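Local coordinates for protein Poly(A) ribonuclease pop2 (Schizosaccharomyces pombe, PDB 2P51) that removes poly(A) tails from mRNA as the metal-dependent 3'-exoribonuclease subunit of the CCR4-NOT complex, releasing 5'-AMP, at residues F54-V58 and M118-I124; F173-L177 and I195-F200. All coordinates share one frame; numbering follows the deposited sequence.

In the fold
Two contacts in one DEDD nuclease domain show how chemistry follows place in the fold. Contact 1 lies near the surface, where the loop after strand 47-53 meets the start of helix 121-129; a backbone hydrogen bond, packing around a proline and a close-fitting glycine set it. Contact 2 is buried and joins helix 170-181 to helix 189-199 and the residue just after it wholly through apolar and aromatic side chains, with no hydrogen bond between its segments. The centres are about 22 Å apart, yet the two touch: Phe54 of contact 1 stacks on Tyr175 of contact 2, with Phe54 CG 3.3 Å from Tyr175 CE1. Metal ligands flank both, Glu53 preceding 54-58 and Asp172 preceding 173-177.

Contact 1 of 2, residues F54-V58 and M118-I124; sequences FPGVV and MYAPESI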
loop_
_atom_site.group_PDB
_atom_site.type_symbol
_atom_site.label_atom_id
_atom_site.label_comp_id
_atom_site.label_asym_id
_atom_site.label_seq_id
_atom_site.Cartn_x
_atom_site.Cartn_y
_atom_site.Cartn_z
ATOM N N PHE A 54 4.608 -2.606 -8.122
ATOM C CA PHE A 54 6.054 -2.652 -8.283
ATOM C C PHE A 54 6.355 -3.802 -9.240
ATOM O O PHE A 54 5.440 -4.583 -9.561
ATOM C CB PHE A 54 6.721 -2.837 -6.920
ATOM C CG PHE A 54 6.178 -4.015 -6.132
ATOM C CD1 PHE A 54 6.700 -5.296 -6.306
ATOM C CD2 PHE A 54 5.161 -3.814 -5.195
ATOM C CE1 PHE A 54 6.211 -6.362 -5.584
ATOM C CE2 PHE A 54 4.648 -4.889 -4.485
ATOM C CZ PHE A 54 5.198 -6.152 -4.686
ATOM N N PRO A 55 7.553 -3.885 -9.761
ATOM C CA PRO A 55 7.801 -4.821 -10.885
ATOM C C PRO A 55 8.088 -6.255 -10.482
ATOM O O PRO A 55 8.934 -6.944 -11.074
ATOM C CB PRO A 55 8.988 -4.183 -11.609
ATOM C CG PRO A 55 9.650 -3.259 -10.683
ATOM C CD PRO A 55 8.741 -3.028 -9.495
ATOM N N GLY A 56 7.355 -6.733 -9.475
ATOM C CA GLY A 56 7.401 -8.145 -9.149
ATOM C C GLY A 56 8.610 -8.545 -8.321
ATOM O O GLY A 56 9.184 -7.697 -7.630
ATOM N N VAL A 57 8.934 -9.813 -8.350
ATOM C CA VAL A 57 10.096 -10.427 -7.727
ATOM C C VAL A 57 11.000 -10.975 -8.839
ATOM O O VAL A 57 10.509 -11.754 -9.705
ATOM C CB VAL A 57 9.650 -11.564 -6.799
ATOM C CG1 VAL A 57 10.811 -12.394 -6.239
ATOM C CG2 VAL A 57 8.840 -10.908 -5.671
ATOM N N VAL A 58 12.274 -10.621 -8.827
ATOM C CA VAL A 58 13.149 -11.117 -9.898
ATOM C C VAL A 58 14.085 -12.185 -9.353
ATOM O O VAL A 58 14.636 -12.990 -10.083
ATOM C CB VAL A 58 13.989 -10.028 -10.567
ATOM C CG1 VAL A 58 13.053 -8.991 -11.192
ATOM C CG2 VAL A 58 14.967 -9.379 -9.593
ATOM N N MET A 118 15.378 -2.317 -13.756
ATOM C CA MET A 118 15.226 -3.758 -13.591
ATOM C C MET A 118 13.794 -4.152 -13.308
ATOM O O MET A 118 13.067 -3.375 -12.658
ATOM C CB MET A 118 16.101 -4.214 -12.419
ATOM C CG MET A 118 17.561 -3.868 -12.606
ATOM S SD MET A 118 18.615 -4.442 -11.263
ATOM C CE MET A 118 18.200 -3.223 -9.997
ATOM N N TYR A 119 13.355 -5.340 -13.701
ATOM C CA TYR A 119 11.954 -5.727 -13.445
ATOM C C TYR A 119 11.714 -7.152 -13.871
ATOM O O TYR A 119 12.484 -7.651 -14.724
ATOM C CB TYR A 119 10.969 -4.874 -14.225
ATOM C CG TYR A 119 11.261 -4.621 -15.698
ATOM C CD1 TYR A 119 10.950 -5.524 -16.700
ATOM C CD2 TYR A 119 11.861 -3.422 -16.088
ATOM C CE1 TYR A 119 11.232 -5.224 -18.032
ATOM C CE2 TYR A 119 12.144 -3.101 -17.387
ATOM C CZ TYR A 119 11.830 -4.031 -18.359
ATOM O OH TYR A 119 12.080 -3.785 -19.681
ATOM N N ALA A 120 10.682 -7.771 -13.352
ATOM C CA ALA A 120 10.268 -9.038 -13.931
ATOM C C ALA A 120 9.465 -8.726 -15.183
ATOM O O ALA A 120 8.503 -7.985 -15.026
ATOM C CB ALA A 120 9.409 -9.815 -12.966
ATOM N N PRO A 121 9.820 -9.245 -16.347
ATOM C CA PRO A 121 9.005 -8.985 -17.544
ATOM C C PRO A 121 7.547 -9.354 -17.347
ATOM O O PRO A 121 6.673 -8.609 -17.832
ATOM C CB PRO A 121 9.646 -9.894 -18.611
ATOM C CG PRO A 121 11.073 -9.894 -18.191
ATOM C CD PRO A 121 11.027 -10.028 -16.690
ATOM N N GLU A 122 7.288 -10.463 -16.652
ATOM C CA GLU A 122 5.877 -10.836 -16.445
ATOM C C GLU A 122 5.077 -9.723 -15.749
ATOM O O GLU A 122 3.908 -9.453 -16.042
ATOM C CB GLU A 122 5.836 -12.104 -15.613
ATOM C CG GLU A 122 6.389 -13.322 -16.290
ATOM C CD GLU A 122 7.885 -13.541 -16.245
ATOM O OE1 GLU A 122 8.614 -12.628 -15.760
ATOM O OE2 GLU A 122 8.329 -14.630 -16.698
ATOM N N SER A 123 5.710 -9.083 -14.770
ATOM C CA SER A 123 4.988 -8.057 -13.987
ATOM C C SER A 123 4.686 -6.841 -14.830
ATOM O O SER A 123 3.632 -6.226 -14.721
ATOM C CB SER A 123 5.829 -7.657 -12.785
ATOM O OG SER A 123 5.939 -8.737 -11.861
ATOM N N ILE A 124 5.649 -6.472 -15.690
ATOM C CA ILE A 124 5.420 -5.309 -16.590
ATOM C C ILE A 124 4.266 -5.630 -17.521
ATOM O O ILE A 124 3.416 -4.791 -17.819
ATOM C CB ILE A 124 6.706 -4.950 -17.381
ATOM C CG1 ILE A 124 7.848 -4.490 -16.472
ATOM C CG2 ILE A 124 6.490 -3.954 -18.536
ATOM C CD1 ILE A 124 7.480 -3.500 -15.397
#
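Pro55 O accepts a hydrogen bond from Ala120 N at 3.0 Å, nearly straight at the hydrogen (167°) and lying in the carbonyl plane. In this DEDD nuclease fold the bond ties the loop leaving strand 47-53, which carries the metal ligands Asp51 and Glu53, to the N-terminus of helix 121-129. Ala120 is the N-cap residue: its N-H reaches across to the loop, while its carbonyl oxygen accepts a bond from Ile124 N and a weak one from Ser123 N.

Close apolar packing surrounds the bond. On one flank, Pro55 CB meets Tyr119 CB at 3.4 Å, the two side chains crossing at about a right angle. With chi1 at 46°, Tyr119 carries its ring away from the loop and leaves only the CB end against Pro55; its hydroxyl is hydrogen-bonded to Leu114 O. From the first helical turn, Ile124 reaches back with its CD1 tip to the same Pro55 CB, at 4.1 Å. Val58 turns its CG1 methyl over the Tyr119-Ala120 peptide, 3.4 Å from Ala120 N, and also approaches Ala120 CB. The Val58 amide is itself tied to Asn79 OD1 of helix 69-82, which gives the loop a second attachment.

Gly56 lets the loop backbone come close to Ser123. Its phi is positive (80°), and a CB would point toward the helix and collide with Ser123 OG. As it is, Ser123 lays CB against the Pro55 carbonyl carbon at 3.5 Å, and its OG comes to 3.1 Å from Gly56 CA.

Contact 2 of 2, residues F173-L177 and I195-F200; sequences FAYLL and ILCIYF
Helices 170-181 and 189-199 of the DEDD nuclease fold pack crosswise here, their short segments inclined at 78° with axes 10.9 Å apart, a separation bridged by large apolar side chains. Phe173 and Phe200, the latter just past the end of helix 189-199, form an edge-to-face pair, with centroids 4.8 Å apart and planes at 52°. The edge atom Phe173 CE1 stands over one face of the Phe200 ring, displaced toward its rim and 3.6 Å from Phe200 CG. Leu196, with CG anti to its backbone N (chi1 -162°), extends both methyls to the base of Phe173, CD2 coming within 3.7 Å of Phe173 CG. At the far end of the Phe200 ring, CZ meets Leu176 CB and CD2. An alanine at Phe200 is likely to open a gap beside Phe173 CE1 and the Leu176 methyl, leaving the Phe173 ring freer to turn.

A second cluster forms around Leu177, whose CD1 methyl touches Ile195 CG2, at 3.6 Å, and Tyr199 CD2, at 3.8 Å, both on one side of it. Both of these side chains cross it at about a right angle.

Beyond the helix pair, Phe173 and Leu176 rest on Met50 of the central strand 47-53, and Phe200 meets Trp164 of strand 163-166 edge-to-face. Helix 170-181 thus lies between the sheet, helix 189-199 and helix 69-82, where Ala174 packs on Leu76 and Val80.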
loop_
_atom_site.group_PDB
_atom_site.type_symbol
_atom_site.label_atom_id
_atom_site.label_comp_id
_atom_site.label_asym_id
_atom_site.label_seq_id
_atom_site.Cartn_x
_atom_site.Cartn_y
_atom_site.Cartn_z
ATOM N N PHE A 173 4.414 -2.146 2.566
ATOM C CA PHE A 173 4.975 -1.292 3.627
ATOM C C PHE A 173 6.477 -1.089 3.387
ATOM O O PHE A 173 7.006 0.011 3.655
ATOM C CB PHE A 173 4.794 -1.894 5.019
ATOM C CG PHE A 173 3.572 -1.457 5.787
ATOM C CD1 PHE A 173 3.236 -0.114 5.893
ATOM C CD2 PHE A 173 2.756 -2.380 6.393
ATOM C CE1 PHE A 173 2.111 0.370 6.585
ATOM C CE2 PHE A 173 1.656 -1.925 7.097
ATOM C CZ PHE A 173 1.308 -0.592 7.202
ATOM N N ALA A 174 7.207 -2.105 2.928
ATOM C CA ALA A 174 8.645 -1.947 2.675
ATOM C C ALA A 174 8.859 -0.854 1.635
ATOM O O ALA A 174 9.807 -0.039 1.758
ATOM C CB ALA A 174 9.304 -3.256 2.284
ATOM N N TYR A 175 8.011 -0.794 0.595
ATOM C CA TYR A 175 8.220 0.252 -0.434
ATOM C C TYR A 175 7.989 1.636 0.149
ATOM O O TYR A 175 8.708 2.562 -0.256
ATOM C CB TYR A 175 7.293 0.010 -1.629
ATOM C CG TYR A 175 8.008 -0.855 -2.667
ATOM C CD1 TYR A 175 7.685 -2.167 -2.942
ATOM C CD2 TYR A 175 9.055 -0.259 -3.352
ATOM C CE1 TYR A 175 8.363 -2.931 -3.904
ATOM C CE2 TYR A 175 9.737 -0.994 -4.284
ATOM C CZ TYR A 175 9.407 -2.312 -4.565
ATOM O OH TYR A 175 10.141 -2.970 -5.513
ATOM N N LEU A 176 7.045 1.779 1.069
ATOM C CA LEU A 176 6.832 3.105 1.637
ATOM C C LEU A 176 8.000 3.439 2.561
ATOM O O LEU A 176 8.469 4.595 2.581
ATOM C CB LEU A 176 5.501 3.271 2.389
ATOM C CG LEU A 176 4.356 3.800 1.489
ATOM C CD1 LEU A 176 3.958 2.733 0.476
ATOM C CD2 LEU A 176 3.193 4.272 2.340
ATOM N N LEU A 177 8.475 2.406 3.307
ATOM C CA LEU A 177 9.644 2.780 4.158
ATOM C C LEU A 177 10.855 3.117 3.333
ATOM O O LEU A 177 11.617 4.056 3.657
ATOM C CB LEU A 177 9.944 1.651 5.161
ATOM C CG LEU A 177 10.966 1.974 6.258
ATOM C CD1 LEU A 177 10.356 2.923 7.298
ATOM C CD2 LEU A 177 11.491 0.716 6.937
ATOM N N ILE A 195 11.250 0.084 13.096
ATOM C CA ILE A 195 11.174 1.392 12.423
ATOM C C ILE A 195 9.835 1.528 11.761
ATOM O O ILE A 195 9.228 2.604 11.774
ATOM C CB ILE A 195 12.322 1.417 11.383
ATOM C CG1 ILE A 195 13.685 1.390 12.082
ATOM C CG2 ILE A 195 12.158 2.564 10.424
ATOM C CD1 ILE A 195 14.920 1.322 11.236
ATOM N N LEU A 196 9.331 0.415 11.208
ATOM C CA LEU A 196 8.008 0.525 10.579
ATOM C C LEU A 196 6.964 0.985 11.580
ATOM O O LEU A 196 6.158 1.833 11.186
ATOM C CB LEU A 196 7.502 -0.796 10.014
ATOM C CG LEU A 196 6.373 -0.704 8.999
ATOM C CD1 LEU A 196 6.827 0.000 7.699
ATOM C CD2 LEU A 196 5.867 -2.088 8.682
ATOM N N CYS A 197 6.986 0.457 12.789
ATOM C CA CYS A 197 5.939 0.823 13.768
ATOM C C CYS A 197 6.113 2.226 14.317
ATOM O O CYS A 197 5.245 2.820 14.946
ATOM C CB CYS A 197 5.883 -0.245 14.887
ATOM S SG CYS A 197 5.209 -1.815 14.206
ATOM N N ILE A 198 7.276 2.862 14.041
ATOM C CA ILE A 198 7.335 4.304 14.431
ATOM C C ILE A 198 6.632 5.174 13.404
ATOM O O ILE A 198 5.910 6.123 13.730
ATOM C CB ILE A 198 8.807 4.686 14.620
ATOM C CG1 ILE A 198 9.437 4.018 15.859
ATOM C CG2 ILE A 198 9.013 6.201 14.631
ATOM C CD1 ILE A 198 10.949 4.143 15.866
ATOM N N TYR A 199 6.847 4.880 12.104
ATOM C CA TYR A 199 6.160 5.646 11.068
ATOM C C TYR A 199 4.680 5.301 10.940
ATOM O O TYR A 199 3.896 6.206 10.600
ATOM C CB TYR A 199 6.836 5.400 9.691
ATOM C CG TYR A 199 8.154 6.128 9.583
ATOM C CD1 TYR A 199 8.235 7.459 9.130
ATOM C CD2 TYR A 199 9.333 5.467 9.937
ATOM C CE1 TYR A 199 9.480 8.097 9.037
ATOM C CE2 TYR A 199 10.571 6.101 9.852
ATOM C CZ TYR A 199 10.628 7.428 9.409
ATOM O OH TYR A 199 11.870 8.042 9.320
ATOM N N PHE A 200 4.307 4.041 11.186
ATOM C CA PHE A 200 2.929 3.577 11.074
ATOM C C PHE A 200 2.516 2.972 12.423
ATOM O O PHE A 200 2.397 1.748 12.546
ATOM C CB PHE A 200 2.797 2.507 9.977
ATOM C CG PHE A 200 3.348 3.032 8.636
ATOM C CD1 PHE A 200 2.556 3.799 7.805
ATOM C CD2 PHE A 200 4.643 2.729 8.222
ATOM C CE1 PHE A 200 3.014 4.255 6.575
ATOM C CE2 PHE A 200 5.124 3.197 6.996
ATOM C CZ PHE A 200 4.299 3.965 6.153
#